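Local atomic coordinates of branched-chain amino acid aminotransferase (Thermoproteus uzoniensis, PDB entry 5CE8), a protein that probably transfers amino groups between leucine, isoleucine or valine and 2-oxoglutarate, using pyridoxal 5'-phosphate as its cofactor. Residues K14-G19 / V78-E83; V57-D62 / E221-E226. All coordinates share one frame; numbering follows the deposited sequence.

Interaction 1 of 2, residues K14-G19 / V78-E83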
loop_
_atom_site.group_PDB
_atom_site.type_symbol
_atom_site.label_atom_id
_atom_site.label_comp_id
_atom_site.label_asym_id
_atom_site.label_seq_id
_atom_site.Cartn_x
_atom_site.Cartn_y
_atom_site.Cartn_z
ATOM N N LYS A 14 2.930 42.243 23.768
ATOM C CA LYS A 14 3.995 42.465 22.769
ATOM C C LYS A 14 4.353 41.107 22.165
ATOM O O LYS A 14 4.345 40.134 22.886
ATOM C CB LYS A 14 5.254 43.023 23.448
ATOM C CG LYS A 14 5.302 44.528 23.861
ATOM C CD LYS A 14 4.889 45.506 22.807
ATOM C CE LYS A 14 5.067 46.898 23.485
ATOM N NZ LYS A 14 4.630 48.016 22.611
ATOM N N VAL A 15 4.620 41.075 20.862
ATOM C CA VAL A 15 4.981 39.905 20.087
ATOM C C VAL A 15 6.214 40.276 19.266
ATOM O O VAL A 15 6.376 41.396 18.780
ATOM C CB VAL A 15 3.806 39.517 19.113
ATOM C CG1 VAL A 15 4.276 38.533 18.035
ATOM C CG2 VAL A 15 2.570 38.932 19.901
ATOM N N TRP A 16 7.117 39.341 19.144
ATOM C CA TRP A 16 8.309 39.583 18.363
ATOM C C TRP A 16 8.039 39.224 16.918
ATOM O O TRP A 16 7.571 38.124 16.549
ATOM C CB TRP A 16 9.466 38.834 19.021
ATOM C CG TRP A 16 10.869 39.000 18.610
ATOM C CD1 TRP A 16 11.816 39.626 19.330
ATOM C CD2 TRP A 16 11.574 38.343 17.532
ATOM N NE1 TRP A 16 13.022 39.473 18.724
ATOM C CE2 TRP A 16 12.915 38.683 17.639
ATOM C CE3 TRP A 16 11.202 37.540 16.495
ATOM C CZ2 TRP A 16 13.890 38.227 16.760
ATOM C CZ3 TRP A 16 12.201 37.066 15.631
ATOM C CH2 TRP A 16 13.497 37.438 15.745
ATOM N N LEU A 17 8.421 40.159 16.073
ATOM C CA LEU A 17 8.285 40.028 14.698
ATOM C C LEU A 17 9.554 40.535 14.054
ATOM O O LEU A 17 9.871 41.727 14.122
ATOM C CB LEU A 17 7.079 40.835 14.334
ATOM C CG LEU A 17 6.635 40.757 12.893
ATOM C CD1 LEU A 17 6.795 39.366 12.389
ATOM C CD2 LEU A 17 5.184 41.175 12.711
ATOM N N ASP A 18 10.318 39.638 13.469
ATOM C CA ASP A 18 11.535 40.018 12.817
ATOM C C ASP A 18 12.459 40.996 13.539
ATOM O O ASP A 18 12.929 42.044 13.007
ATOM C CB ASP A 18 11.201 40.489 11.419
ATOM C CG ASP A 18 11.017 39.310 10.461
ATOM O OD1 ASP A 18 11.296 38.175 10.845
ATOM O OD2 ASP A 18 10.578 39.536 9.341
ATOM N N GLY A 19 12.755 40.618 14.759
ATOM C CA GLY A 19 13.655 41.391 15.563
ATOM C C GLY A 19 13.082 42.647 16.173
ATOM O O GLY A 19 13.872 43.412 16.635
ATOM N N VAL A 78 15.391 30.472 7.054
ATOM C CA VAL A 78 15.176 31.214 8.311
ATOM C C VAL A 78 16.442 32.005 8.624
ATOM O O VAL A 78 17.459 31.434 8.949
ATOM C CB VAL A 78 14.773 30.265 9.435
ATOM C CG1 VAL A 78 14.647 31.018 10.756
ATOM C CG2 VAL A 78 13.449 29.606 9.093
ATOM N N PRO A 79 16.397 33.349 8.545
ATOM C CA PRO A 79 17.653 34.071 8.685
ATOM C C PRO A 79 18.080 34.354 10.116
ATOM O O PRO A 79 18.626 35.394 10.384
ATOM C CB PRO A 79 17.363 35.380 7.929
ATOM C CG PRO A 79 15.899 35.597 8.116
ATOM C CD PRO A 79 15.288 34.232 8.144
ATOM N N TYR A 80 17.810 33.463 11.035
ATOM C CA TYR A 80 18.174 33.630 12.432
ATOM C C TYR A 80 18.756 32.369 12.971
ATOM O O TYR A 80 18.330 31.269 12.610
ATOM C CB TYR A 80 16.944 33.920 13.246
ATOM C CG TYR A 80 16.316 35.247 12.964
ATOM C CD1 TYR A 80 16.896 36.431 13.456
ATOM C CD2 TYR A 80 15.158 35.347 12.171
ATOM C CE1 TYR A 80 16.291 37.662 13.207
ATOM C CE2 TYR A 80 14.576 36.561 11.913
ATOM C CZ TYR A 80 15.129 37.719 12.431
ATOM O OH TYR A 80 14.551 38.956 12.148
ATOM N N THR A 81 19.651 32.490 13.934
ATOM C CA THR A 81 20.169 31.257 14.555
ATOM C C THR A 81 19.261 30.865 15.726
ATOM O O THR A 81 18.374 31.607 16.204
ATOM C CB THR A 81 21.574 31.493 15.047
ATOM O OG1 THR A 81 21.473 32.533 16.030
ATOM C CG2 THR A 81 22.451 31.920 13.916
ATOM N N ALA A 82 19.521 29.680 16.205
ATOM C CA ALA A 82 18.846 29.137 17.374
ATOM C C ALA A 82 19.000 30.068 18.546
ATOM O O ALA A 82 18.075 30.296 19.322
ATOM C CB ALA A 82 19.477 27.809 17.715
ATOM N N GLU A 83 20.212 30.593 18.657
ATOM C CA GLU A 83 20.643 31.397 19.771
ATOM C C GLU A 83 19.904 32.709 19.741
ATOM O O GLU A 83 19.280 33.066 20.721
ATOM C CB GLU A 83 22.192 31.545 19.710
ATOM C CG GLU A 83 22.789 32.837 20.279
ATOM C CD GLU A 83 23.783 32.557 21.368
ATOM O OE1 GLU A 83 24.997 32.755 21.138
ATOM O OE2 GLU A 83 23.295 32.105 22.422
#
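Trp16 and Tyr80 meet as a T-shaped (edge-to-face) aromatic pair, the indole supplying the edge and the phenol the face. Three measurements support this reading: the centroids of the Trp16 six-membered ring and the Tyr80 ring are 5.2 Å apart, the planes stand at 62°, and Trp16 CH2 lies over one face of Tyr80 near the rim rather than over its centre. The closest approach, 3.7 Å from Trp16 CH2 to Tyr80 CZ, puts the far corner of the indole over the rim at the hydroxyl-bearing carbon. The two side chains reach this point from opposite directions. Trp16 carries CG anti to its own N (chi1 -171°), which extends the indole off the strand, whereas Tyr80 has CG anti to its carbonyl carbon (chi1 -68°) and sends its ring back at the strand end.

The contact joins strand 14-17 of the seven-stranded antiparallel sheet to the loop leading into helix 82-95, where Thr81 is the N-cap. Ala88 and Thr92 of that helix also touch the Trp16 side chain, so the indole sits between sheet and helix.

Farther out, Tyr80 OH rests against the turn after the strand, 3.2 Å from Asp18 C and 3.6 Å from Gly19 N. The Asp18 carboxylate comes to the edge of the phenol, near the ring plane, with Asp18 OD1 3.8 Å from Tyr80 CE2. Its hydrogen bonds lie elsewhere: OD2 pairs with Ser125 OG and OD1 with Val126 N, which ties the carboxylate to the neighbouring strand 125-132.

Interaction 2 of 2, residues V57-D62 / E221-E226. With PLP (pyridoxal-5'-phosphate), chain D.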
loop_
_atom_site.group_PDB
_atom_site.type_symbol
_atom_site.label_atom_id
_atom_site.label_comp_id
_atom_site.label_asym_id
_atom_site.label_seq_id
_atom_site.Cartn_x
_atom_site.Cartn_y
_atom_site.Cartn_z
ATOM N N VAL A 57 11.849 28.691 30.961
ATOM C CA VAL A 57 11.460 28.219 29.650
ATOM C C VAL A 57 12.082 26.816 29.446
ATOM O O VAL A 57 13.256 26.621 29.742
ATOM C CB VAL A 57 11.956 29.102 28.524
ATOM C CG1 VAL A 57 11.234 28.709 27.249
ATOM C CG2 VAL A 57 11.805 30.625 28.732
ATOM N N PHE A 58 11.258 25.849 29.072
ATOM C CA PHE A 58 11.676 24.452 29.114
ATOM C C PHE A 58 12.177 24.100 27.781
ATOM O O PHE A 58 11.412 24.234 26.777
ATOM C CB PHE A 58 10.578 23.517 29.467
ATOM C CG PHE A 58 11.067 22.101 29.632
ATOM C CD1 PHE A 58 11.969 21.757 30.692
ATOM C CD2 PHE A 58 10.686 21.133 28.760
ATOM C CE1 PHE A 58 12.486 20.482 30.790
ATOM C CE2 PHE A 58 11.100 19.838 28.906
ATOM C CZ PHE A 58 11.982 19.484 29.944
ATOM N N ARG A 59 13.433 23.658 27.750
ATOM C CA ARG A 59 14.237 23.234 26.569
ATOM C C ARG A 59 14.179 24.170 25.383
ATOM O O ARG A 59 13.952 23.773 24.191
ATOM C CB ARG A 59 14.044 21.776 26.180
ATOM C CG ARG A 59 14.266 20.857 27.347
ATOM C CD ARG A 59 14.008 19.365 26.990
ATOM N NE ARG A 59 14.991 18.907 26.033
ATOM C CZ ARG A 59 15.324 17.625 25.829
ATOM N NH1 ARG A 59 14.754 16.615 26.460
ATOM N NH2 ARG A 59 16.305 17.340 25.038
ATOM N N LEU A 60 14.453 25.439 25.701
ATOM C CA LEU A 60 14.339 26.486 24.650
ATOM C C LEU A 60 15.155 26.277 23.432
ATOM O O LEU A 60 14.648 26.283 22.302
ATOM C CB LEU A 60 14.716 27.806 25.265
ATOM C CG LEU A 60 14.634 29.097 24.466
ATOM C CD1 LEU A 60 13.295 29.167 23.735
ATOM C CD2 LEU A 60 14.930 30.283 25.401
ATOM N N ARG A 61 16.445 26.076 23.652
ATOM C CA ARG A 61 17.381 25.842 22.569
ATOM C C ARG A 61 17.086 24.581 21.798
ATOM O O ARG A 61 17.292 24.540 20.602
ATOM C CB ARG A 61 18.829 25.819 23.100
ATOM C CG ARG A 61 19.952 25.800 22.049
ATOM C CD ARG A 61 20.031 27.110 21.248
ATOM N NE ARG A 61 20.316 28.263 22.119
ATOM C CZ ARG A 61 21.523 28.815 22.308
ATOM N NH1 ARG A 61 22.602 28.363 21.652
ATOM N NH2 ARG A 61 21.649 29.850 23.145
ATOM N N ASP A 62 16.616 23.525 22.446
ATOM C CA ASP A 62 16.278 22.340 21.685
ATOM C C ASP A 62 15.087 22.687 20.712
ATOM O O ASP A 62 15.045 22.179 19.609
ATOM C CB ASP A 62 15.901 21.193 22.603
ATOM C CG ASP A 62 17.094 20.610 23.371
ATOM O OD1 ASP A 62 18.192 20.459 22.856
ATOM O OD2 ASP A 62 16.908 20.196 24.480
ATOM N N GLU A 221 9.219 13.938 16.056
ATOM C CA GLU A 221 10.187 13.670 17.145
ATOM C C GLU A 221 9.969 14.649 18.320
ATOM O O GLU A 221 10.607 15.630 18.394
ATOM C CB GLU A 221 11.626 13.724 16.654
ATOM C CG GLU A 221 12.637 13.262 17.734
ATOM C CD GLU A 221 14.040 13.074 17.199
ATOM O OE1 GLU A 221 14.305 13.425 16.018
ATOM O OE2 GLU A 221 14.936 12.616 17.974
ATOM N N GLY A 222 9.053 14.361 19.228
ATOM C CA GLY A 222 8.728 15.286 20.247
ATOM C C GLY A 222 9.895 15.351 21.219
ATOM O O GLY A 222 10.584 14.333 21.508
ATOM N N ILE A 223 10.044 16.539 21.740
ATOM C CA ILE A 223 10.945 16.883 22.798
ATOM C C ILE A 223 10.368 16.452 24.154
ATOM O O ILE A 223 11.134 16.147 25.046
ATOM C CB ILE A 223 11.270 18.368 22.757
ATOM C CG1 ILE A 223 12.235 18.541 21.589
ATOM C CG2 ILE A 223 11.941 18.848 24.061
ATOM C CD1 ILE A 223 12.545 19.923 21.119
ATOM N N THR A 224 9.058 16.436 24.318
ATOM C CA THR A 224 8.481 15.808 25.481
ATOM C C THR A 224 8.746 14.294 25.441
ATOM O O THR A 224 9.120 13.698 26.470
ATOM C CB THR A 224 6.971 16.133 25.592
ATOM O OG1 THR A 224 6.796 17.579 25.525
ATOM C CG2 THR A 224 6.457 15.649 26.918
ATOM N N ARG A 225 8.618 13.741 24.251
ATOM C CA ARG A 225 8.961 12.310 23.976
ATOM C C ARG A 225 10.395 12.028 24.372
ATOM O O ARG A 225 10.657 11.044 25.109
ATOM C CB ARG A 225 8.631 11.971 22.540
ATOM C CG ARG A 225 9.115 10.581 22.053
ATOM C CD ARG A 225 8.934 10.509 20.585
ATOM N NE ARG A 225 9.205 9.157 20.069
ATOM C CZ ARG A 225 10.389 8.681 19.753
ATOM N NH1 ARG A 225 11.507 9.419 19.861
ATOM N NH2 ARG A 225 10.452 7.417 19.388
ATOM N N GLU A 226 11.322 12.906 23.931
ATOM C CA GLU A 226 12.681 12.748 24.218
ATOM C C GLU A 226 12.901 12.858 25.735
ATOM O O GLU A 226 13.593 12.010 26.362
ATOM C CB GLU A 226 13.520 13.776 23.477
ATOM C CG GLU A 226 15.026 13.513 23.486
ATOM C CD GLU A 226 15.823 14.618 22.829
ATOM O OE1 GLU A 226 15.543 14.971 21.627
ATOM O OE2 GLU A 226 16.743 15.116 23.479
HETATM N N1 PLP D . 3.213 15.216 17.546
HETATM C C2 PLP D . 3.032 16.094 16.564
HETATM C C2A PLP D . 2.313 15.706 15.308
HETATM C C3 PLP D . 3.439 17.484 16.720
HETATM O O3 PLP D . 3.154 18.409 15.720
HETATM C C4 PLP D . 4.115 17.877 17.987
HETATM C C4A PLP D . 4.602 19.286 18.257
HETATM C C5 PLP D . 4.288 16.788 18.990
HETATM C C6 PLP D . 3.798 15.490 18.674
HETATM C C5A PLP D . 4.879 16.971 20.359
HETATM O O4P PLP D . 6.146 17.520 20.314
HETATM P P PLP D . 6.696 18.267 21.590
HETATM O O1P PLP D . 5.734 19.443 21.973
HETATM O O2P PLP D . 6.956 17.236 22.602
HETATM O O3P PLP D . 7.972 18.963 21.209
HETATM O O HOH W 1 16.239 14.407 26.451
#
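The guanidinium of Arg59 has the CG2 methyl of Ile223 over one face, with Asp62 and Glu226 at its edge; Trp302 makes a cation-pi contact with Arg59, whose CG lies over the centre of the Phe58 ring. On the Ile223 side the contact is van der Waals: Ile223 CG2 lies 3.6 Å from Arg59 CD and touches NE as well. The Asp62 carboxylate is salt-bridged side-on by two nitrogens that share one oxygen, Arg59 NE to Asp62 OD2 at 2.8 Å and Arg59 NH2 to Asp62 OD2 at 3.0 Å, both within 4° of the guanidinium plane. Glu226 OE2 takes a second salt bridge from Arg59 NH2 at 2.8 Å, but it is met from above its carboxylate plane, and the two flat groups stand almost perpendicular, at 84°. A bend at chi3 (66°) of Arg59 turns the guanidinium out of the line of its aliphatic chain. Water 1 accepts from Arg59 NH1 and donates to Glu226 OE2.

Helix 223-235 presents its N-terminus to the cofactor. Following the N-cap Gly222, Ile223 N reaches PLP O3P at 3.2 Å, while PLP O2P receives Thr224 N at 2.8 Å and Thr224 OG1 at 2.9 Å. This is a phosphate-binding helix start; Tyr167, Thr260 and Arg66 give the cofactor further hydrogen bonds.

With two carboxylates sharing one guanidinium, the salt-bridge network of Arg59, Asp62 and Glu226 probably favours ionised acids and a charged arginine, and it ties the helix that holds the phosphate to the start of helix 60-74.

Interactions 1 and 2 have centres about 19 Å apart, yet they touch through consecutive helices: Glu83 OE2 of 78-83 forms a 2.9 Å salt bridge with Arg61 NH2 of 57-62, and Ala82 CB packs 3.6 Å from Arg61 CD. Helix 60-74 begins in interaction 2, and the chain runs on to the 78-83 loop of interaction 1. Both contacts reach the seven-stranded antiparallel sheet, through strand 14-17 in one and strand 55-58 in the other. Their relation to the cofactor differs. Interaction 2 includes phosphate ligands, and the Ile223 side chain comes within about 4 Å, between nearest atoms, of the side chains of His63 and Arg66, whereas interaction 1 lies away from the pyridoxal phosphate site.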